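Local coordinates for 1-acyl-sn-glycerol-3-phosphate acyltransferase (Thermotoga maritima, PDB 5KYM), which catalyses transfer of an acyl chain to 1-acyl-sn-glycerol-3-phosphate (lysophosphatidic acid), making phosphatidic acid at the membrane, at residues G180-L194 with K206-K218. Sequence-based numbering, arbitrary orientation.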
ATOM      1  N   GLY A 180       8.810  16.861  -7.406  1.00 53.08           N
ATOM      2  CA  GLY A 180       8.780  16.489  -8.802  1.00 51.53           C
ATOM      3  C   GLY A 180       8.847  15.017  -9.165  1.00 50.94           C
ATOM      4  O   GLY A 180       9.018  14.697 -10.357  1.00 49.72           O
ATOM      5  N   VAL A 181       8.650  14.100  -8.201  1.00 51.62           N
ATOM      6  CA  VAL A 181       8.620  12.655  -8.567  1.00 51.92           C
ATOM      7  C   VAL A 181       7.220  12.295  -9.135  1.00 50.18           C
ATOM      8  O   VAL A 181       6.199  12.876  -8.727  1.00 49.93           O
ATOM      9  CB  VAL A 181       9.114  11.640  -7.468  1.00 51.15           C
ATOM     10  CG1 VAL A 181       9.765  12.329  -6.247  1.00 50.95           C
ATOM     11  CG2 VAL A 181       8.012  10.695  -7.029  1.00 50.17           C
ATOM     12  N   PRO A 182       7.176  11.335 -10.058  1.00 48.53           N
ATOM     13  CA  PRO A 182       5.909  10.969 -10.668  1.00 49.75           C
ATOM     14  C   PRO A 182       4.952  10.237  -9.747  1.00 49.81           C
ATOM     15  O   PRO A 182       5.356   9.389  -8.965  1.00 50.88           O
ATOM     16  CB  PRO A 182       6.293  10.052 -11.836  1.00 50.04           C
ATOM     17  CG  PRO A 182       7.754   9.803 -11.720  1.00 49.31           C
ATOM     18  CD  PRO A 182       8.314  10.583 -10.591  1.00 48.43           C
ATOM     19  N   VAL A 183       3.683  10.632  -9.846  1.00 50.30           N
ATOM     20  CA  VAL A 183       2.549  10.013  -9.162  1.00 47.40           C
ATOM     21  C   VAL A 183       2.078   8.833 -10.006  1.00 46.72           C
ATOM     22  O   VAL A 183       2.000   8.935 -11.240  1.00 49.20           O
ATOM     23  CB  VAL A 183       1.431  11.067  -8.983  1.00 46.50           C
ATOM     24  CG1 VAL A 183       0.141  10.443  -8.499  1.00 45.81           C
ATOM     25  CG2 VAL A 183       1.909  12.109  -8.003  1.00 46.92           C
ATOM     26  N   LEU A 184       1.792   7.717  -9.362  1.00 44.23           N
ATOM     27  CA  LEU A 184       1.312   6.511 -10.084  1.00 43.22           C
ATOM     28  C   LEU A 184      -0.071   6.253  -9.494  1.00 43.60           C
ATOM     29  O   LEU A 184      -0.169   5.669  -8.421  1.00 42.93           O
ATOM     30  CB  LEU A 184       2.252   5.297  -9.909  1.00 40.89           C
ATOM     31  CG  LEU A 184       1.766   3.967 -10.479  1.00 39.68           C
ATOM     32  CD1 LEU A 184       1.740   4.108 -11.966  1.00 40.28           C
ATOM     33  CD2 LEU A 184       2.494   2.719 -10.057  1.00 38.83           C
ATOM     34  N   PRO A 185      -1.141   6.699 -10.180  1.00 43.48           N
ATOM     35  CA  PRO A 185      -2.465   6.537  -9.621  1.00 44.26           C
ATOM     36  C   PRO A 185      -2.914   5.095  -9.618  1.00 42.90           C
ATOM     37  O   PRO A 185      -2.695   4.444 -10.607  1.00 40.52           O
ATOM     38  CB  PRO A 185      -3.344   7.352 -10.559  1.00 44.94           C
ATOM     39  CG  PRO A 185      -2.431   8.316 -11.158  1.00 45.57           C
ATOM     40  CD  PRO A 185      -1.190   7.498 -11.392  1.00 44.79           C
ATOM     41  N   VAL A 186      -3.543   4.636  -8.527  1.00 42.25           N
ATOM     42  CA  VAL A 186      -3.974   3.241  -8.399  1.00 41.86           C
ATOM     43  C   VAL A 186      -5.371   3.190  -7.869  1.00 40.34           C
ATOM     44  O   VAL A 186      -5.656   3.929  -7.001  1.00 43.66           O
ATOM     45  CB  VAL A 186      -3.071   2.458  -7.433  1.00 40.27           C
ATOM     46  CG1 VAL A 186      -3.663   1.105  -7.114  1.00 38.90           C
ATOM     47  CG2 VAL A 186      -1.717   2.294  -8.074  1.00 41.00           C
ATOM     48  N   SER A 187      -6.218   2.302  -8.365  1.00 37.99           N
ATOM     49  CA  SER A 187      -7.559   2.175  -7.847  1.00 37.10           C
ATOM     50  C   SER A 187      -7.707   0.765  -7.304  1.00 37.18           C
ATOM     51  O   SER A 187      -7.356  -0.215  -7.984  1.00 35.98           O
ATOM     52  CB  SER A 187      -8.562   2.368  -8.957  1.00 37.58           C
ATOM     53  OG  SER A 187      -8.341   3.545  -9.695  1.00 37.31           O
ATOM     54  N   ILE A 188      -8.239   0.659  -6.086  1.00 37.19           N
ATOM     55  CA  ILE A 188      -8.375  -0.608  -5.356  1.00 36.15           C
ATOM     56  C   ILE A 188      -9.862  -0.866  -5.192  1.00 38.89           C
ATOM     57  O   ILE A 188     -10.610   0.039  -4.711  1.00 40.16           O
ATOM     58  CB  ILE A 188      -7.814  -0.466  -3.954  1.00 35.26           C
ATOM     59  CG1 ILE A 188      -6.302  -0.174  -3.999  1.00 35.01           C
ATOM     60  CG2 ILE A 188      -8.103  -1.730  -3.135  1.00 35.36           C
ATOM     61  CD1 ILE A 188      -5.620  -0.016  -2.639  1.00 34.49           C
ATOM     62  N   TRP A 189     -10.328  -2.055  -5.593  1.00 38.63           N
ATOM     63  CA  TRP A 189     -11.671  -2.437  -5.260  1.00 38.85           C
ATOM     64  C   TRP A 189     -11.794  -3.839  -4.769  1.00 38.90           C
ATOM     65  O   TRP A 189     -11.337  -4.730  -5.417  1.00 38.78           O
ATOM     66  CB  TRP A 189     -12.538  -2.338  -6.461  1.00 40.79           C
ATOM     67  CG  TRP A 189     -13.979  -2.601  -6.077  1.00 43.10           C
ATOM     68  CD1 TRP A 189     -14.746  -3.630  -6.419  1.00 42.41           C
ATOM     69  CD2 TRP A 189     -14.778  -1.766  -5.241  1.00 45.21           C
ATOM     70  NE1 TRP A 189     -15.987  -3.501  -5.870  1.00 44.06           N
ATOM     71  CE2 TRP A 189     -16.031  -2.366  -5.122  1.00 44.94           C
ATOM     72  CE3 TRP A 189     -14.529  -0.556  -4.575  1.00 45.71           C
ATOM     73  CZ2 TRP A 189     -17.042  -1.839  -4.344  1.00 47.01           C
ATOM     74  CZ3 TRP A 189     -15.534  -0.023  -3.799  1.00 47.12           C
ATOM     75  CH2 TRP A 189     -16.777  -0.670  -3.682  1.00 48.38           C
ATOM     76  N   GLY A 190     -12.472  -4.031  -3.643  1.00 41.97           N
ATOM     77  CA  GLY A 190     -12.674  -5.351  -3.008  1.00 42.10           C
ATOM     78  C   GLY A 190     -11.987  -5.626  -1.654  1.00 40.11           C
ATOM     79  O   GLY A 190     -12.380  -6.519  -0.956  1.00 38.97           O
ATOM     80  N   THR A 191     -10.968  -4.886  -1.296  1.00 39.25           N
ATOM     81  CA  THR A 191     -10.363  -5.070  -0.037  1.00 41.71           C
ATOM     82  C   THR A 191     -11.354  -4.622   1.035  1.00 45.57           C
ATOM     83  O   THR A 191     -11.317  -5.127   2.167  1.00 44.50           O
ATOM     84  CB  THR A 191      -9.045  -4.294   0.123  1.00 42.76           C
ATOM     85  OG1 THR A 191      -9.237  -2.887  -0.142  1.00 45.14           O
ATOM     86  CG2 THR A 191      -8.052  -4.813  -0.770  1.00 42.97           C
ATOM     87  N   TYR A 192     -12.234  -3.683   0.695  1.00 47.64           N
ATOM     88  CA  TYR A 192     -13.306  -3.296   1.630  1.00 51.74           C
ATOM     89  C   TYR A 192     -14.296  -4.435   2.007  1.00 53.65           C
ATOM     90  O   TYR A 192     -14.717  -4.519   3.146  1.00 53.82           O
ATOM     91  CB  TYR A 192     -14.049  -2.043   1.128  1.00 51.69           C
ATOM     92  CG  TYR A 192     -15.345  -1.801   1.821  1.00 51.61           C
ATOM     93  CD1 TYR A 192     -15.390  -1.208   3.087  1.00 55.87           C
ATOM     94  CD2 TYR A 192     -16.533  -2.202   1.263  1.00 52.46           C
ATOM     95  CE1 TYR A 192     -16.586  -1.021   3.774  1.00 53.89           C
ATOM     96  CE2 TYR A 192     -17.745  -1.969   1.928  1.00 52.23           C
ATOM     97  CZ  TYR A 192     -17.734  -1.372   3.174  1.00 53.48           C
ATOM     98  OH  TYR A 192     -18.876  -1.142   3.835  1.00 58.33           O
ATOM     99  N   HIS A 193     -14.640  -5.312   1.058  1.00 54.80           N
ATOM    100  CA  HIS A 193     -15.488  -6.462   1.366  1.00 57.12           C
ATOM    101  C   HIS A 193     -14.704  -7.513   2.122  1.00 55.97           C
ATOM    102  O   HIS A 193     -15.283  -8.308   2.815  1.00 64.95           O
ATOM    103  CB  HIS A 193     -16.125  -7.041   0.120  1.00 63.13           C
ATOM    104  CG  HIS A 193     -16.645  -5.994  -0.829  1.00 78.71           C
ATOM    105  ND1 HIS A 193     -17.353  -4.885  -0.396  1.00 88.60           N
ATOM    106  CD2 HIS A 193     -16.477  -5.832  -2.169  1.00 88.48           C
ATOM    107  CE1 HIS A 193     -17.632  -4.107  -1.430  1.00 90.58           C
ATOM    108  NE2 HIS A 193     -17.105  -4.655  -2.513  1.00 98.34           N
ATOM    109  N   LEU A 194     -13.388  -7.480   2.023  1.00 53.67           N
ATOM    110  CA  LEU A 194     -12.485  -8.424   2.667  1.00 50.30           C
ATOM    111  C   LEU A 194     -12.358  -8.145   4.156  1.00 48.98           C
ATOM    112  O   LEU A 194     -12.601  -9.027   4.991  1.00 49.71           O
ATOM    113  CB  LEU A 194     -11.135  -8.317   1.972  1.00 53.17           C
ATOM    114  CG  LEU A 194     -10.100  -9.414   2.008  1.00 56.91           C
ATOM    115  CD1 LEU A 194     -10.709 -10.790   2.080  1.00 61.42           C
ATOM    116  CD2 LEU A 194      -9.278  -9.377   0.725  1.00 55.19           C
ATOM    117  N   LYS A 206     -13.060 -11.412  -4.107  1.00 46.76           N
ATOM    118  CA  LYS A 206     -12.040 -11.062  -5.099  1.00 46.81           C
ATOM    119  C   LYS A 206     -11.541  -9.648  -4.837  1.00 46.26           C
ATOM    120  O   LYS A 206     -12.318  -8.768  -4.499  1.00 48.61           O
ATOM    121  CB  LYS A 206     -12.634 -11.113  -6.475  1.00 51.06           C
ATOM    122  CG  LYS A 206     -13.364 -12.415  -6.764  1.00 56.64           C
ATOM    123  CD  LYS A 206     -13.848 -12.508  -8.189  1.00 60.53           C
ATOM    124  CE  LYS A 206     -15.258 -11.988  -8.331  1.00 64.27           C
ATOM    125  NZ  LYS A 206     -15.434 -11.802  -9.792  1.00 71.21           N
ATOM    126  N   VAL A 207     -10.248  -9.416  -4.972  1.00 43.61           N
ATOM    127  CA  VAL A 207      -9.715  -8.053  -4.958  1.00 42.63           C
ATOM    128  C   VAL A 207      -9.254  -7.710  -6.379  1.00 42.47           C
ATOM    129  O   VAL A 207      -8.636  -8.563  -7.051  1.00 43.96           O
ATOM    130  CB  VAL A 207      -8.543  -7.951  -3.982  1.00 41.83           C
ATOM    131  CG1 VAL A 207      -7.925  -6.562  -3.979  1.00 41.90           C
ATOM    132  CG2 VAL A 207      -9.017  -8.328  -2.595  1.00 42.22           C
ATOM    133  N   PHE A 208      -9.558  -6.495  -6.826  1.00 40.65           N
ATOM    134  CA  PHE A 208      -9.075  -5.951  -8.093  1.00 40.75           C
ATOM    135  C   PHE A 208      -8.253  -4.714  -7.867  1.00 40.32           C
ATOM    136  O   PHE A 208      -8.522  -3.927  -7.000  1.00 42.71           O
ATOM    137  CB  PHE A 208     -10.248  -5.532  -8.957  1.00 41.93           C
ATOM    138  CG  PHE A 208     -11.158  -6.632  -9.295  1.00 43.43           C
ATOM    139  CD1 PHE A 208     -12.164  -6.997  -8.423  1.00 44.15           C
ATOM    140  CD2 PHE A 208     -10.940  -7.386 -10.456  1.00 44.35           C
ATOM    141  CE1 PHE A 208     -13.009  -8.050  -8.764  1.00 47.37           C
ATOM    142  CE2 PHE A 208     -11.772  -8.443 -10.791  1.00 44.37           C
ATOM    143  CZ  PHE A 208     -12.819  -8.775  -9.950  1.00 45.40           C
ATOM    144  N   LEU A 209      -7.324  -4.479  -8.741  1.00 41.89           N
ATOM    145  CA  LEU A 209      -6.332  -3.440  -8.590  1.00 43.73           C
ATOM    146  C   LEU A 209      -6.122  -2.920  -9.978  1.00 42.96           C
ATOM    147  O   LEU A 209      -5.849  -3.700 -10.879  1.00 43.54           O
ATOM    148  CB  LEU A 209      -5.058  -4.102  -8.080  1.00 47.85           C
ATOM    149  CG  LEU A 209      -4.150  -3.276  -7.237  1.00 52.88           C
ATOM    150  CD1 LEU A 209      -2.905  -4.114  -6.942  1.00 56.48           C
ATOM    151  CD2 LEU A 209      -3.797  -2.068  -8.045  1.00 55.84           C
ATOM    152  N   LYS A 210      -6.289  -1.632 -10.195  1.00 44.59           N
ATOM    153  CA  LYS A 210      -5.991  -1.030 -11.509  1.00 45.03           C
ATOM    154  C   LYS A 210      -4.910   0.076 -11.381  1.00 43.45           C
ATOM    155  O   LYS A 210      -5.124   1.119 -10.764  1.00 40.54           O
ATOM    156  CB  LYS A 210      -7.262  -0.492 -12.160  1.00 48.81           C
ATOM    157  CG  LYS A 210      -7.009   0.203 -13.484  1.00 53.01           C
ATOM    158  CD  LYS A 210      -8.217   0.226 -14.379  1.00 57.37           C
ATOM    159  CE  LYS A 210      -7.943   1.142 -15.543  1.00 61.64           C
ATOM    160  NZ  LYS A 210      -9.124   1.083 -16.425  1.00 68.26           N
ATOM    161  N   ILE A 211      -3.781  -0.194 -12.028  1.00 42.08           N
ATOM    162  CA  ILE A 211      -2.661   0.696 -12.090  1.00 42.15           C
ATOM    163  C   ILE A 211      -2.766   1.560 -13.355  1.00 42.68           C
ATOM    164  O   ILE A 211      -2.850   1.049 -14.445  1.00 46.72           O
ATOM    165  CB  ILE A 211      -1.367  -0.104 -12.102  1.00 42.61           C
ATOM    166  CG1 ILE A 211      -1.344  -1.126 -10.958  1.00 43.50           C
ATOM    167  CG2 ILE A 211      -0.207   0.839 -11.836  1.00 44.16           C
ATOM    168  CD1 ILE A 211      -0.099  -2.013 -10.892  1.00 43.21           C
ATOM    169  N   HIS A 212      -2.760   2.872 -13.186  1.00 43.31           N
ATOM    170  CA  HIS A 212      -2.969   3.859 -14.216  1.00 43.90           C
ATOM    171  C   HIS A 212      -1.646   4.456 -14.696  1.00 47.27           C
ATOM    172  O   HIS A 212      -0.597   4.194 -14.129  1.00 48.73           O
ATOM    173  CB  HIS A 212      -3.783   4.982 -13.618  1.00 45.33           C
ATOM    174  CG  HIS A 212      -5.138   4.576 -13.121  1.00 46.03           C
ATOM    175  ND1 HIS A 212      -6.135   4.147 -13.954  1.00 47.17           N
ATOM    176  CD2 HIS A 212      -5.672   4.577 -11.884  1.00 46.65           C
ATOM    177  CE1 HIS A 212      -7.215   3.869 -13.249  1.00 46.31           C
ATOM    178  NE2 HIS A 212      -6.963   4.132 -11.989  1.00 45.36           N
ATOM    179  N   GLU A 213      -1.689   5.254 -15.762  1.00 53.15           N
ATOM    180  CA  GLU A 213      -0.483   5.899 -16.338  1.00 54.21           C
ATOM    181  C   GLU A 213       0.108   6.951 -15.403  1.00 50.74           C
ATOM    182  O   GLU A 213      -0.626   7.874 -14.952  1.00 50.18           O
ATOM    183  CB  GLU A 213      -0.772   6.586 -17.672  1.00 60.17           C
ATOM    184  CG  GLU A 213      -0.956   5.682 -18.861  1.00 65.05           C
ATOM    185  CD  GLU A 213      -1.785   6.429 -19.857  1.00 72.06           C
ATOM    186  OE1 GLU A 213      -1.398   7.532 -20.374  1.00 71.52           O
ATOM    187  OE2 GLU A 213      -2.898   5.932 -20.024  1.00 85.13           O
ATOM    188  N   PRO A 214       1.442   6.871 -15.180  1.00 47.45           N
ATOM    189  CA  PRO A 214       2.098   7.825 -14.301  1.00 46.48           C
ATOM    190  C   PRO A 214       1.851   9.296 -14.686  1.00 44.88           C
ATOM    191  O   PRO A 214       1.820   9.631 -15.851  1.00 43.27           O
ATOM    192  CB  PRO A 214       3.577   7.446 -14.424  1.00 46.13           C
ATOM    193  CG  PRO A 214       3.709   6.475 -15.531  1.00 45.96           C
ATOM    194  CD  PRO A 214       2.382   5.837 -15.624  1.00 46.41           C
ATOM    195  N   VAL A 215       1.697  10.130 -13.683  1.00 44.96           N
ATOM    196  CA  VAL A 215       1.419  11.572 -13.862  1.00 46.31           C
ATOM    197  C   VAL A 215       2.653  12.387 -13.444  1.00 45.25           C
ATOM    198  O   VAL A 215       3.280  12.053 -12.465  1.00 45.25           O
ATOM    199  CB  VAL A 215       0.146  11.966 -13.060  1.00 44.86           C
ATOM    200  CG1 VAL A 215      -0.043  13.433 -12.939  1.00 44.11           C
ATOM    201  CG2 VAL A 215      -1.034  11.413 -13.772  1.00 45.24           C
ATOM    202  N   ASP A 216       2.982  13.412 -14.222  1.00 44.85           N
ATOM    203  CA  ASP A 216       4.115  14.256 -13.958  1.00 47.69           C
ATOM    204  C   ASP A 216       3.607  15.534 -13.321  1.00 47.06           C
ATOM    205  O   ASP A 216       2.866  16.265 -13.960  1.00 50.75           O
ATOM    206  CB  ASP A 216       4.826  14.605 -15.258  1.00 51.65           C
ATOM    207  CG  ASP A 216       6.187  15.294 -15.036  1.00 54.95           C
ATOM    208  OD1 ASP A 216       6.438  15.863 -13.952  1.00 51.31           O
ATOM    209  OD2 ASP A 216       6.994  15.217 -15.982  1.00 64.09           O
ATOM    210  N   PRO A 217       4.010  15.825 -12.097  1.00 45.12           N
ATOM    211  CA  PRO A 217       3.571  17.032 -11.462  1.00 49.07           C
ATOM    212  C   PRO A 217       3.973  18.351 -12.222  1.00 55.37           C
ATOM    213  O   PRO A 217       3.241  19.389 -12.167  1.00 53.72           O
ATOM    214  CB  PRO A 217       4.269  16.984 -10.088  1.00 48.46           C
ATOM    215  CG  PRO A 217       4.837  15.647  -9.930  1.00 45.58           C
ATOM    216  CD  PRO A 217       4.947  15.067 -11.274  1.00 44.60           C
ATOM    217  N   LYS A 218       5.138  18.276 -12.894  1.00 60.38           N
ATOM    218  CA  LYS A 218       5.657  19.301 -13.778  1.00 64.60           C
ATOM    219  C   LYS A 218       4.559  19.933 -14.687  1.00 64.10           C
ATOM    220  O   LYS A 218       4.572  21.130 -14.889  1.00 64.72           O
ATOM    221  CB  LYS A 218       6.757  18.666 -14.628  1.00 73.43           C
ATOM    222  CG  LYS A 218       7.624  19.575 -15.478  1.00 85.79           C
ATOM    223  CD  LYS A 218       9.084  19.088 -15.562  1.00 94.38           C
ATOM    224  CE  LYS A 218       9.846  19.353 -14.248  1.00101.49           C
ATOM    225  NZ  LYS A 218      11.306  19.091 -14.386  1.00108.16           N
TER
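Ser-187 and Lys-210 form a hydrogen-bonded pair near the middle of an antiparallel ladder joining strands 183-189 and 207-211, neighbours in the mixed sheet of the alpha/beta acyltransferase domain. Lys-210 N reaches Ser-187 O at 2.8 Å, and Ser-187 N returns a bond to Lys-210 O. Trp-189 and Phe-208 repeat the reciprocal pair of hydrogen bonds two residues on, with Phe-208 N 2.9 Å from Trp-189 O. Beyond Ile-211 the register slips by one residue, and a separate bridge pairs Val-183 with Val-215, where Val-215 N lies 2.7 Å from Val-183 O.

Between the two ladders, Pro-185 O takes the backbone N of His-212 and sits at the edge of that residue's ring. With CG beside its own backbone N (chi1 -61°), the His-212 side chain turns back along the strand pair, and NE2 donates in its ring plane to Ser-187 OG at 2.7 Å. On the face carrying Val-186 and Leu-209, these two side chains cross obliquely, CG1 of the valine meeting CD2 of the leucine; nearby, both methyls of Leu-184 rest against the same side of Ile-211 CG2, Leu-184 CD2 at 3.7 Å. Past the strand end, Leu-194 CD2 meets Val-207 CG2 at 3.5 Å.

Helix 223-243 covers the opposite face, touching His-212 and Val-215, and its Glu-240 forms a salt bridge with Lys-210 NZ. Ser-187 OG also hydrogen-bonds to Val-234 O of this helix.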